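Local coordinates for protein bile salt hydrolase/transferase (Clostridium perfringens, PDB 2RLC) that hydrolyses glycine- and taurine-conjugated bile salts to free bile acids and amino acids, and can also join bile acids to amines, at residues 3-8 against 142-147; 18-23 against 273-278; 27-32 against 314-319; 172-177 against 225-230. All blocks are in the same frame, centred on the assembly; numbering follows the deposited sequence.

In the fold
From the N terminus, segments 3-8, 18-23 and 27-32 follow one another closely, and each pairs with a segment far along the chain. Contact 1 closes first, with 142-147, packing the two central beta sheets of the Ntn-hydrolase fold face to face. The short link from 172-177 to 225-230 comes next as contact 4, in series with contact 1 and touching it, and joins a pocket loop to helix 224-242. Contact 2 pairs neighbouring strands of the first sheet and contact 3 pairs strands of the second. Contacts 1, 2 and 3 all cross along the chain, whereas contact 4 lies wholly within the spans of both contact 2 and contact 3.

Contact 1: 3-8 against 142-147; sequences GLALET and HWMISD
Ser-146 OG lies against the methyl group of Ala-5, 4.0 Å from CB, while its polar bonding is done elsewhere: Ser-152 OG is its hydrogen-bond partner and Lys-151 O a weak second one. A small hydroxyl suits this buried spot because its hydrogen bonds are made on its own side, to the adjoining strand and turn, and it can still present a compact surface to the opposite sheet. The contact is part of the sheet-on-sheet core of the Ntn-hydrolase fold, in which two antiparallel sheets pack face to face between helical layers. Strand 3-7 belongs to one sheet and strand 141-146 to the other; here they run 11° from parallel, with their axes 8.7 Å apart. That spacing is filled by side chains, and no hydrogen bond joins the two strands.

Met-144, present as selenomethionine, does most of the bridging. Its chain is stretched nearly straight, with CG opposite the backbone N (chi1 -174°), which carries the tip across the interface to the other backbone. Gly-3 brings no side chain of its own, and the selenium settles beside its main chain, SE being 4.3 Å from Gly-3 C. Ala-5 points its single methyl toward the other layer, where a short side chain leaves room for both Met-144 and Ser-146. Leu-4, by contrast, points away and packs on helix 248-256, the next layer out. Phe-15, on the neighbouring strand 13-21, also touches Met-144 and Ser-146. The terminal methyl of Met-144 ends 3.8 Å from Ala-5 CB, with Ala-5 N only slightly farther, 4.0 Å from the same CE.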
# COMPACT_ATOMS: atom_id res chain seq x y z
N GLY A 3 -9.81 0.66 -20.55
CA GLY A 3 -9.74 1.38 -21.81
C GLY A 3 -8.58 2.36 -21.83
O GLY A 3 -8.22 2.93 -20.79
N LEU A 4 -8.01 2.56 -23.01
CA LEU A 4 -6.85 3.43 -23.18
C LEU A 4 -6.87 4.17 -24.52
O LEU A 4 -7.19 3.58 -25.55
CB LEU A 4 -5.55 2.60 -23.07
CG LEU A 4 -4.20 3.28 -23.30
CD1 LEU A 4 -3.93 4.38 -22.27
CD2 LEU A 4 -3.07 2.25 -23.29
N ALA A 5 -6.54 5.46 -24.48
CA ALA A 5 -6.32 6.25 -25.69
C ALA A 5 -4.89 6.80 -25.68
O ALA A 5 -4.42 7.27 -24.64
CB ALA A 5 -7.33 7.38 -25.80
N LEU A 6 -4.22 6.73 -26.82
CA LEU A 6 -2.82 7.15 -26.91
C LEU A 6 -2.49 7.70 -28.29
O LEU A 6 -2.91 7.13 -29.31
CB LEU A 6 -1.91 5.95 -26.58
CG LEU A 6 -0.45 6.13 -26.15
CD1 LEU A 6 -0.33 6.93 -24.86
CD2 LEU A 6 0.17 4.75 -26.00
N GLU A 7 -1.76 8.81 -28.33
CA GLU A 7 -1.27 9.36 -29.60
C GLU A 7 0.15 8.89 -29.90
O GLU A 7 1.03 8.96 -29.04
CB GLU A 7 -1.32 10.89 -29.59
CG GLU A 7 -0.91 11.52 -30.92
CD GLU A 7 -0.85 13.04 -30.88
OE1 GLU A 7 -0.78 13.61 -29.77
OE2 GLU A 7 -0.87 13.66 -31.96
N THR A 8 0.36 8.41 -31.12
CA THR A 8 1.67 7.93 -31.55
C THR A 8 2.60 9.08 -31.92
O THR A 8 2.16 10.22 -32.10
CB THR A 8 1.59 6.95 -32.76
OG1 THR A 8 1.26 7.68 -33.95
CG2 THR A 8 0.54 5.87 -32.51
N HIS A 142 -20.65 0.99 -19.08
CA HIS A 142 -20.37 2.38 -19.42
C HIS A 142 -19.41 2.39 -20.61
O HIS A 142 -18.77 1.37 -20.91
CB HIS A 142 -19.88 3.20 -18.21
CG HIS A 142 -18.53 2.81 -17.69
ND1 HIS A 142 -17.98 1.56 -17.86
CD2 HIS A 142 -17.64 3.52 -16.96
CE1 HIS A 142 -16.80 1.52 -17.28
NE2 HIS A 142 -16.57 2.69 -16.72
N TRP A 143 -19.33 3.51 -21.31
CA TRP A 143 -18.62 3.56 -22.58
C TRP A 143 -17.56 4.64 -22.64
O TRP A 143 -17.72 5.71 -22.06
CB TRP A 143 -19.60 3.75 -23.74
CG TRP A 143 -20.58 2.62 -23.90
CD1 TRP A 143 -20.48 1.55 -24.74
CD2 TRP A 143 -21.82 2.46 -23.19
NE1 TRP A 143 -21.58 0.73 -24.60
CE2 TRP A 143 -22.41 1.26 -23.65
CE3 TRP A 143 -22.49 3.21 -22.21
CZ2 TRP A 143 -23.64 0.80 -23.17
CZ3 TRP A 143 -23.71 2.74 -21.73
CH2 TRP A 143 -24.27 1.55 -22.21
N MSE A 144 -16.48 4.34 -23.35
CA MSE A 144 -15.48 5.34 -23.70
C MSE A 144 -15.51 5.54 -25.21
O MSE A 144 -15.49 4.58 -25.97
CB MSE A 144 -14.09 4.93 -23.23
CG MSE A 144 -13.04 6.00 -23.43
SE MSE A 144 -11.36 5.54 -22.56
CE MSE A 144 -10.19 6.81 -23.44
N ILE A 145 -15.57 6.80 -25.62
CA ILE A 145 -15.63 7.15 -27.04
C ILE A 145 -14.46 8.08 -27.34
O ILE A 145 -14.16 8.98 -26.56
CB ILE A 145 -16.98 7.82 -27.41
CG1 ILE A 145 -18.15 6.91 -27.01
CG2 ILE A 145 -17.04 8.15 -28.89
CD1 ILE A 145 -19.51 7.60 -26.97
N SER A 146 -13.80 7.85 -28.47
CA SER A 146 -12.59 8.58 -28.84
C SER A 146 -12.47 8.69 -30.35
O SER A 146 -12.94 7.81 -31.08
CB SER A 146 -11.36 7.86 -28.26
OG SER A 146 -10.23 8.72 -28.21
N ASP A 147 -11.86 9.77 -30.83
CA ASP A 147 -11.69 9.96 -32.28
C ASP A 147 -10.31 10.48 -32.67
O ASP A 147 -9.40 10.53 -31.84
CB ASP A 147 -12.83 10.82 -32.87
CG ASP A 147 -12.78 12.28 -32.44
OD1 ASP A 147 -11.77 12.71 -31.85
OD2 ASP A 147 -13.77 13.00 -32.69

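Contact 2: 18-23 against 273-278; sequences NMDIEY and DLTQYT. With CHD (cholic acid), chain D.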
# COMPACT_ATOMS: atom_id res chain seq x y z
N ASN A 18 -8.42 -3.68 -22.76
CA ASN A 18 -8.37 -5.05 -22.27
C ASN A 18 -9.79 -5.52 -22.04
O ASN A 18 -10.60 -4.80 -21.44
CB ASN A 18 -7.63 -5.11 -20.93
CG ASN A 18 -6.12 -5.10 -21.09
OD1 ASN A 18 -5.59 -5.31 -22.17
ND2 ASN A 18 -5.42 -4.87 -19.98
N MSE A 19 -10.10 -6.73 -22.51
CA MSE A 19 -11.35 -7.40 -22.19
C MSE A 19 -11.09 -8.38 -21.06
O MSE A 19 -10.42 -9.39 -21.27
CB MSE A 19 -11.90 -8.13 -23.42
CG MSE A 19 -13.06 -9.09 -23.13
SE MSE A 19 -14.63 -8.16 -22.47
CE MSE A 19 -15.04 -7.14 -24.06
N ASP A 20 -11.62 -8.08 -19.88
CA ASP A 20 -11.40 -8.90 -18.69
C ASP A 20 -12.69 -9.61 -18.29
O ASP A 20 -13.54 -9.02 -17.61
CB ASP A 20 -10.89 -8.05 -17.52
CG ASP A 20 -9.66 -7.22 -17.89
OD1 ASP A 20 -8.91 -7.62 -18.81
OD2 ASP A 20 -9.45 -6.17 -17.24
N ILE A 21 -12.84 -10.86 -18.71
CA ILE A 21 -14.03 -11.67 -18.39
C ILE A 21 -13.65 -13.14 -18.15
O ILE A 21 -12.56 -13.57 -18.53
CB ILE A 21 -15.13 -11.59 -19.49
CG1 ILE A 21 -14.54 -11.90 -20.87
CG2 ILE A 21 -15.83 -10.22 -19.46
CD1 ILE A 21 -15.55 -11.87 -22.00
N GLU A 22 -14.55 -13.89 -17.52
CA GLU A 22 -14.28 -15.29 -17.17
C GLU A 22 -14.90 -16.29 -18.15
O GLU A 22 -14.85 -17.51 -17.94
CB GLU A 22 -14.73 -15.58 -15.73
CG GLU A 22 -16.25 -15.61 -15.50
CD GLU A 22 -16.85 -14.26 -15.16
OE1 GLU A 22 -16.34 -13.21 -15.62
OE2 GLU A 22 -17.87 -14.24 -14.42
N TYR A 23 -15.48 -15.77 -19.23
CA TYR A 23 -16.21 -16.59 -20.20
C TYR A 23 -15.97 -16.12 -21.64
O TYR A 23 -15.41 -15.05 -21.87
CB TYR A 23 -17.72 -16.56 -19.88
CG TYR A 23 -18.30 -15.16 -19.82
CD1 TYR A 23 -18.83 -14.55 -20.96
CD2 TYR A 23 -18.33 -14.45 -18.62
CE1 TYR A 23 -19.36 -13.27 -20.91
CE2 TYR A 23 -18.87 -13.16 -18.56
CZ TYR A 23 -19.38 -12.58 -19.71
OH TYR A 23 -19.91 -11.31 -19.67
N ASP A 273 -10.94 -14.97 -13.75
CA ASP A 273 -11.17 -13.77 -14.53
C ASP A 273 -9.84 -13.41 -15.16
O ASP A 273 -8.84 -13.22 -14.47
CB ASP A 273 -11.66 -12.64 -13.62
CG ASP A 273 -12.30 -11.50 -14.38
OD1 ASP A 273 -12.51 -11.62 -15.60
OD2 ASP A 273 -12.59 -10.47 -13.74
N LEU A 274 -9.81 -13.35 -16.49
CA LEU A 274 -8.56 -13.02 -17.16
C LEU A 274 -8.76 -12.00 -18.28
O LEU A 274 -9.88 -11.75 -18.71
CB LEU A 274 -7.85 -14.28 -17.65
CG LEU A 274 -8.58 -15.26 -18.56
CD1 LEU A 274 -8.29 -14.93 -20.01
CD2 LEU A 274 -8.14 -16.67 -18.26
N THR A 275 -7.65 -11.41 -18.72
CA THR A 275 -7.67 -10.55 -19.88
C THR A 275 -7.71 -11.44 -21.11
O THR A 275 -6.69 -11.98 -21.55
CB THR A 275 -6.46 -9.59 -19.90
OG1 THR A 275 -6.54 -8.74 -18.76
CG2 THR A 275 -6.47 -8.73 -21.17
N GLN A 276 -8.93 -11.62 -21.63
CA GLN A 276 -9.19 -12.52 -22.75
C GLN A 276 -8.55 -12.00 -24.02
O GLN A 276 -7.94 -12.77 -24.77
CB GLN A 276 -10.70 -12.72 -22.93
CG GLN A 276 -11.39 -13.36 -21.74
CD GLN A 276 -11.12 -14.86 -21.62
OE1 GLN A 276 -10.43 -15.45 -22.45
NE2 GLN A 276 -11.67 -15.48 -20.58
N TYR A 277 -8.70 -10.70 -24.27
CA TYR A 277 -8.05 -10.06 -25.40
C TYR A 277 -7.68 -8.61 -25.11
O TYR A 277 -8.21 -7.98 -24.19
CB TYR A 277 -8.87 -10.19 -26.69
CG TYR A 277 -10.11 -9.32 -26.80
CD1 TYR A 277 -10.03 -7.99 -27.24
CD2 TYR A 277 -11.37 -9.85 -26.53
CE1 TYR A 277 -11.18 -7.21 -27.36
CE2 TYR A 277 -12.52 -9.07 -26.66
CZ TYR A 277 -12.42 -7.76 -27.07
OH TYR A 277 -13.56 -7.00 -27.18
N THR A 278 -6.75 -8.10 -25.91
CA THR A 278 -6.38 -6.70 -25.91
C THR A 278 -6.51 -6.18 -27.33
O THR A 278 -5.85 -6.70 -28.24
CB THR A 278 -4.94 -6.48 -25.39
OG1 THR A 278 -4.82 -7.00 -24.06
CG2 THR A 278 -4.59 -5.00 -25.39
C1 CHD D . -25.08 -12.36 -24.86
C2 CHD D . -25.21 -12.64 -23.36
C3 CHD D . -26.57 -12.19 -22.83
O3 CHD D . -26.59 -12.34 -21.41
C4 CHD D . -26.83 -10.73 -23.19
C5 CHD D . -26.61 -10.39 -24.67
C6 CHD D . -26.82 -8.88 -24.88
C7 CHD D . -25.64 -8.00 -24.45
O7 CHD D . -25.67 -7.85 -23.02
C8 CHD D . -24.27 -8.52 -24.93
C9 CHD D . -24.09 -10.04 -24.70
C10 CHD D . -25.26 -10.89 -25.24
C11 CHD D . -22.70 -10.53 -25.14
C12 CHD D . -21.55 -9.72 -24.52
O12 CHD D . -21.45 -10.00 -23.12
C13 CHD D . -21.71 -8.21 -24.77
C14 CHD D . -23.09 -7.81 -24.25
C15 CHD D . -23.10 -6.28 -24.17
C16 CHD D . -21.61 -5.94 -23.93
C17 CHD D . -20.86 -7.28 -23.89
C18 CHD D . -21.51 -7.89 -26.26
C19 CHD D . -25.32 -10.87 -26.77
C20 CHD D . -19.35 -7.13 -24.18
C21 CHD D . -18.57 -8.45 -24.07
C22 CHD D . -18.68 -6.07 -23.30
C23 CHD D . -18.91 -6.29 -21.80
O25 CHD D . -17.62 -6.72 -19.87
C24 CHD D . -17.64 -6.20 -21.01
O26 CHD D . -16.65 -5.61 -21.50
O HOH W 1 -14.08 -8.92 -15.04
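Gln-276 is an extra residue in its strand, a beta bulge: Asp-20 pairs with Thr-275, yet Met-19 faces both Gln-276 and Tyr-277. Its helix-like backbone (psi -44°) lets Gln-276 N reach Met-19 O at 2.7 Å, while Met-19 N bonds to Tyr-277 O; the buried Tyr-277 N is left without a partner in the model. The Gln-276 side chain, bent at chi2 (-75°), crosses Ile-21 at about a right angle, and its NE2 donates to Ile-21 O at 2.9 Å from above the carbonyl plane. Glutamine is long enough here for its amide to add a bond to the partner strand's backbone.

These are adjacent antiparallel strands of the Ntn-hydrolase core, and the faces of their sheet differ in chemistry. On one, Thr-278 OG1 donates to Asn-18 OD1 at 2.6 Å, and Thr-275 OG1 meets Asp-20 OD1 at the same 2.6 Å, coming from above the carboxylate plane. Thr-275 OG1 is also bonded to Met-260 N, and Asn-18 ND2 to Leu-255 O, which fixes both groups further. On the other face Met-19, present as selenomethionine, lays CB over the Tyr-277 ring, 3.6 Å from its centroid, and its bent chain brings CE 3.4 Å from O26 of the bound cholate. Tyr-277 is held by Asp-68 through its hydroxyl.

Asp-20 N is hydrogen-bonded to the oxidised cysteine at position 1. The chemistry therefore implies a division of labour: a polar network probably helps to hold Asp-20 beside residue 1, the inferred nucleophile, while Met-19 and Ile-21 put apolar groups beside the carboxylate end of the cholate.

Contact 3: 27-32 against 314-319; sequences QSIIFI and KTYKYN. With SO4 (sulfate ion), chain C.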
# COMPACT_ATOMS: atom_id res chain seq x y z
N GLN A 27 -17.25 -14.48 -29.49
CA GLN A 27 -16.78 -13.30 -30.18
C GLN A 27 -16.11 -13.61 -31.51
O GLN A 27 -15.53 -14.68 -31.71
CB GLN A 27 -15.84 -12.47 -29.30
CG GLN A 27 -14.61 -13.21 -28.77
CD GLN A 27 -14.80 -13.74 -27.37
OE1 GLN A 27 -15.81 -14.38 -27.06
NE2 GLN A 27 -13.82 -13.50 -26.51
N SER A 28 -16.23 -12.65 -32.42
CA SER A 28 -15.50 -12.64 -33.68
C SER A 28 -15.26 -11.17 -34.02
O SER A 28 -15.89 -10.28 -33.45
CB SER A 28 -16.29 -13.33 -34.79
OG SER A 28 -17.51 -12.65 -35.05
N ILE A 29 -14.33 -10.93 -34.94
CA ILE A 29 -14.12 -9.59 -35.46
C ILE A 29 -15.17 -9.39 -36.54
O ILE A 29 -15.26 -10.19 -37.48
CB ILE A 29 -12.68 -9.37 -35.99
CG1 ILE A 29 -11.65 -9.57 -34.87
CG2 ILE A 29 -12.52 -7.97 -36.57
CD1 ILE A 29 -11.35 -11.02 -34.51
N ILE A 30 -15.99 -8.35 -36.39
CA ILE A 30 -17.14 -8.14 -37.28
C ILE A 30 -16.98 -6.86 -38.09
O ILE A 30 -16.76 -5.78 -37.53
CB ILE A 30 -18.47 -8.11 -36.48
CG1 ILE A 30 -18.68 -9.41 -35.70
CG2 ILE A 30 -19.66 -7.84 -37.42
CD1 ILE A 30 -19.77 -9.35 -34.66
N PHE A 31 -17.08 -7.00 -39.41
CA PHE A 31 -17.12 -5.87 -40.32
C PHE A 31 -18.54 -5.69 -40.85
O PHE A 31 -19.15 -6.65 -41.35
CB PHE A 31 -16.12 -6.04 -41.47
CG PHE A 31 -16.30 -5.04 -42.58
CD1 PHE A 31 -15.83 -3.74 -42.45
CD2 PHE A 31 -16.96 -5.40 -43.76
CE1 PHE A 31 -16.00 -2.81 -43.47
CE2 PHE A 31 -17.14 -4.48 -44.79
CZ PHE A 31 -16.66 -3.18 -44.65
N ILE A 32 -19.07 -4.47 -40.74
CA ILE A 32 -20.36 -4.12 -41.32
C ILE A 32 -20.15 -2.99 -42.33
O ILE A 32 -19.65 -1.93 -41.97
CB ILE A 32 -21.39 -3.68 -40.25
CG1 ILE A 32 -21.50 -4.71 -39.13
CG2 ILE A 32 -22.76 -3.44 -40.89
CD1 ILE A 32 -22.26 -4.22 -37.90
N LYS A 314 -19.14 -9.20 -42.80
CA LYS A 314 -18.00 -10.11 -42.84
C LYS A 314 -17.46 -10.31 -41.43
O LYS A 314 -17.37 -9.36 -40.65
CB LYS A 314 -16.91 -9.57 -43.76
CG LYS A 314 -17.36 -9.43 -45.22
CD LYS A 314 -16.25 -8.94 -46.13
CE LYS A 314 -15.29 -10.07 -46.50
NZ LYS A 314 -14.26 -9.61 -47.47
N THR A 315 -17.13 -11.56 -41.10
CA THR A 315 -16.55 -11.87 -39.80
C THR A 315 -15.19 -12.54 -39.94
O THR A 315 -14.88 -13.14 -40.97
CB THR A 315 -17.47 -12.75 -38.91
OG1 THR A 315 -17.60 -14.05 -39.49
CG2 THR A 315 -18.84 -12.11 -38.74
N TYR A 316 -14.37 -12.42 -38.89
CA TYR A 316 -13.05 -13.03 -38.85
C TYR A 316 -12.88 -13.76 -37.53
O TYR A 316 -13.26 -13.25 -36.48
CB TYR A 316 -11.96 -11.96 -39.03
CG TYR A 316 -12.08 -11.25 -40.35
CD1 TYR A 316 -11.47 -11.76 -41.49
CD2 TYR A 316 -12.83 -10.07 -40.47
CE1 TYR A 316 -11.58 -11.12 -42.72
CE2 TYR A 316 -12.95 -9.42 -41.70
CZ TYR A 316 -12.32 -9.96 -42.81
OH TYR A 316 -12.42 -9.34 -44.03
N LYS A 317 -12.31 -14.96 -37.61
CA LYS A 317 -12.23 -15.84 -36.45
C LYS A 317 -11.26 -15.34 -35.38
O LYS A 317 -10.11 -15.01 -35.66
CB LYS A 317 -11.84 -17.26 -36.88
CG LYS A 317 -11.92 -18.28 -35.75
CD LYS A 317 -11.43 -19.65 -36.19
CE LYS A 317 -11.44 -20.62 -35.02
NZ LYS A 317 -11.02 -21.99 -35.42
N TYR A 318 -11.77 -15.30 -34.15
CA TYR A 318 -11.03 -14.96 -32.95
C TYR A 318 -9.86 -15.93 -32.78
O TYR A 318 -10.05 -17.13 -32.60
CB TYR A 318 -11.99 -15.03 -31.77
CG TYR A 318 -11.47 -14.61 -30.42
CD1 TYR A 318 -11.36 -13.26 -30.08
CD2 TYR A 318 -11.15 -15.56 -29.46
CE1 TYR A 318 -10.90 -12.87 -28.82
CE2 TYR A 318 -10.69 -15.19 -28.20
CZ TYR A 318 -10.57 -13.84 -27.89
OH TYR A 318 -10.12 -13.49 -26.63
N ASN A 319 -8.64 -15.39 -32.87
CA ASN A 319 -7.43 -16.21 -32.89
C ASN A 319 -6.97 -16.61 -31.49
O ASN A 319 -6.54 -15.76 -30.70
CB ASN A 319 -6.31 -15.48 -33.65
CG ASN A 319 -5.11 -16.37 -33.94
OD1 ASN A 319 -4.74 -17.23 -33.14
ND2 ASN A 319 -4.47 -16.16 -35.10
S SO4 C . -15.69 -7.84 -50.55
O1 SO4 C . -14.82 -7.86 -51.73
O2 SO4 C . -15.90 -9.21 -50.08
O3 SO4 C . -15.07 -7.04 -49.50
O4 SO4 C . -16.98 -7.26 -50.91
O HOH W 2 -14.51 -16.35 -33.62
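Strands 28-32 and 314-317 run antiparallel at 161°, their segment axes 4.6 Å apart at closest approach, joined by two hydrogen-bonded pairs, Ile-29 with Tyr-316 and Phe-31 with Lys-314, that flank the non-hydrogen-bonded pair Ile-30 with Thr-315. This is the margin of the second beta sheet of the Ntn-hydrolase fold, where strand 28-32 lies between 53-60 and 314-317. Tyr-316 N gives to Ile-29 O at 2.8 Å, and Phe-31 N to Lys-314 O at 2.7 Å.

Ile-29 and Phe-31 are buried against Leu-54 of strand 53-60, where apolar bulk fits. Ile-29 sets CB 4.1 Å from Tyr-316 CB. Phe-31 and Lys-314 lie alongside each other, the lysine CB near the ring plane at its edge. Lysine fits this border because its aliphatic base can pack against the ring edge while its ammonium group runs on toward solvent. There Lys-314 NZ forms a salt bridge with Glu-306 and donates to O2 of a sulfate, probably from the crystallisation liquor, at 3.1 Å. Glu-306 also takes the Tyr-316 hydroxyl, and Tyr-316 packs on Val-327 of a neighbouring subunit.

Past the regular pairing, a water donates a hydrogen bond to Gln-27 O and accepts one from Tyr-318 N. With CG between the backbone N and the carbonyl carbon (chi1 57°) and a bend at chi2, Gln-27 folds across the tyrosine. Gln-27 CG sits over one face of the Tyr-318 ring, a CH-pi contact 3.8 Å from the centroid, and the amide plane is turned 59° from the ring. OE1 is held by Phe-25 N and Ser-24 OG, leaving Gln-27 NE2 to lie 3.5 Å from Tyr-318 CZ.

Contact 4: 172-177 against 225-230; sequences LTNSPT and ASRFIR. With GLY (glycine), chain E.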
# COMPACT_ATOMS: atom_id res chain seq x y z
N LEU A 172 -10.00 4.45 -18.81
CA LEU A 172 -11.24 4.10 -18.14
C LEU A 172 -11.12 2.67 -17.64
O LEU A 172 -10.47 1.84 -18.26
CB LEU A 172 -12.43 4.23 -19.10
CG LEU A 172 -13.85 4.09 -18.51
CD1 LEU A 172 -14.18 5.24 -17.56
CD2 LEU A 172 -14.89 4.01 -19.62
N THR A 173 -11.75 2.39 -16.50
CA THR A 173 -11.86 1.01 -16.03
C THR A 173 -13.32 0.67 -15.76
O THR A 173 -14.13 0.65 -16.68
CB THR A 173 -10.96 0.70 -14.81
OG1 THR A 173 -11.26 1.59 -13.73
CG2 THR A 173 -9.47 0.80 -15.17
N ASN A 174 -13.65 0.41 -14.50
CA ASN A 174 -15.01 0.05 -14.12
C ASN A 174 -15.50 0.96 -13.00
O ASN A 174 -15.07 2.11 -12.90
CB ASN A 174 -15.08 -1.43 -13.74
CG ASN A 174 -14.37 -2.33 -14.74
OD1 ASN A 174 -13.29 -2.86 -14.47
ND2 ASN A 174 -14.98 -2.50 -15.92
N SER A 175 -16.41 0.45 -12.16
CA SER A 175 -16.95 1.21 -11.03
C SER A 175 -15.87 1.59 -10.01
O SER A 175 -14.87 0.88 -9.87
CB SER A 175 -18.07 0.41 -10.36
OG SER A 175 -19.11 0.17 -11.29
N PRO A 176 -16.06 2.72 -9.29
CA PRO A 176 -17.19 3.66 -9.30
C PRO A 176 -17.23 4.60 -10.52
O PRO A 176 -16.56 4.35 -11.52
CB PRO A 176 -16.99 4.47 -8.01
CG PRO A 176 -15.89 3.78 -7.25
CD PRO A 176 -15.06 3.12 -8.29
N THR A 177 -18.04 5.66 -10.40
CA THR A 177 -18.23 6.64 -11.47
C THR A 177 -16.92 7.31 -11.88
O THR A 177 -15.95 7.34 -11.11
CB THR A 177 -19.25 7.73 -11.07
OG1 THR A 177 -18.77 8.43 -9.91
CG2 THR A 177 -20.61 7.11 -10.76
N ALA A 225 -10.26 0.39 -9.42
CA ALA A 225 -9.60 1.60 -8.92
C ALA A 225 -8.09 1.54 -9.09
O ALA A 225 -7.48 2.48 -9.59
CB ALA A 225 -9.98 1.86 -7.47
N SER A 226 -7.49 0.43 -8.67
CA SER A 226 -6.04 0.26 -8.75
C SER A 226 -5.55 0.25 -10.19
O SER A 226 -4.53 0.87 -10.51
CB SER A 226 -5.61 -1.02 -8.03
OG SER A 226 -5.88 -0.91 -6.65
N ARG A 227 -6.29 -0.45 -11.05
CA ARG A 227 -5.94 -0.50 -12.47
C ARG A 227 -6.02 0.88 -13.12
O ARG A 227 -5.16 1.23 -13.92
CB ARG A 227 -6.81 -1.50 -13.22
CG ARG A 227 -6.46 -2.95 -12.91
CD ARG A 227 -7.21 -3.92 -13.80
NE ARG A 227 -8.58 -4.15 -13.34
CZ ARG A 227 -9.66 -3.58 -13.86
NH1 ARG A 227 -9.55 -2.72 -14.87
NH2 ARG A 227 -10.85 -3.86 -13.36
N PHE A 228 -7.04 1.66 -12.75
CA PHE A 228 -7.19 3.04 -13.25
C PHE A 228 -5.96 3.88 -12.90
O PHE A 228 -5.39 4.53 -13.77
CB PHE A 228 -8.47 3.69 -12.68
CG PHE A 228 -8.85 5.00 -13.34
CD1 PHE A 228 -8.16 6.18 -13.05
CD2 PHE A 228 -9.92 5.05 -14.23
CE1 PHE A 228 -8.52 7.38 -13.65
CE2 PHE A 228 -10.29 6.26 -14.84
CZ PHE A 228 -9.59 7.43 -14.54
N ILE A 229 -5.57 3.84 -11.63
CA ILE A 229 -4.37 4.55 -11.17
C ILE A 229 -3.13 4.14 -11.96
O ILE A 229 -2.42 5.01 -12.50
CB ILE A 229 -4.13 4.34 -9.65
CG1 ILE A 229 -5.30 4.89 -8.82
CG2 ILE A 229 -2.78 4.94 -9.21
CD1 ILE A 229 -5.64 6.37 -9.07
N ARG A 230 -2.88 2.84 -12.05
CA ARG A 230 -1.70 2.34 -12.76
C ARG A 230 -1.61 2.82 -14.21
O ARG A 230 -0.59 3.39 -14.60
CB ARG A 230 -1.57 0.81 -12.66
CG ARG A 230 -1.23 0.31 -11.27
CD ARG A 230 -0.30 -0.91 -11.28
NE ARG A 230 -0.85 -2.08 -11.97
CZ ARG A 230 -1.78 -2.90 -11.47
NH1 ARG A 230 -2.29 -2.68 -10.26
NH2 ARG A 230 -2.20 -3.93 -12.18
N GLY E . -13.54 -6.16 -14.69
CA GLY E . -14.95 -5.87 -14.50
C GLY E . -15.30 -5.75 -13.04
O GLY E . -14.87 -6.61 -12.24
OXT GLY E . -16.02 -4.79 -12.69
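Arg-227 turns the edge of its guanidinium group to the amide of Asn-174, and the two planes stand 66° apart. Arg-227 NH2 donates to Asn-174 OD1 at 2.9 Å in a nearly straight bond (172°) that lies in the guanidinium plane and runs almost along the carbonyl axis. The arginine chain bends at chi3 (-81°), which swings its flat end round to the asparagine. NE bonds to Phe-222 O and NH1 to the main-chain oxygen of the modified cysteine at position 1, and these bonds limit the rotation of the group. Arginine suits the place because its several N-H groups can serve separate acceptors at once. At the other branch of the amide, Asn-174 ND2 is hydrogen-bonded to Asn-81 O, fixing which end faces the arginine.

In the Ntn-hydrolase fold this joins helix 224-242 to the loop that follows strand 171-172, at the pocket where product glycine is bound. The N of the bound glycine makes a weak bond to Asn-174 OD1, 3.3 Å long, and the nearby positive charge probably polarises that carbonyl further. The glycine is also hydrogen-bonded to Gln-211 N of a neighbouring subunit.

Thr-173 wedges between arginine and phenylalanine, crossing both at a slant. Its methyl CG2 is 3.5 Å from Arg-227 NH1, and OG1, hydrogen-bonded to Pro-224 O, lies at the edge of the Phe-228 ring, 3.7 Å from CD2.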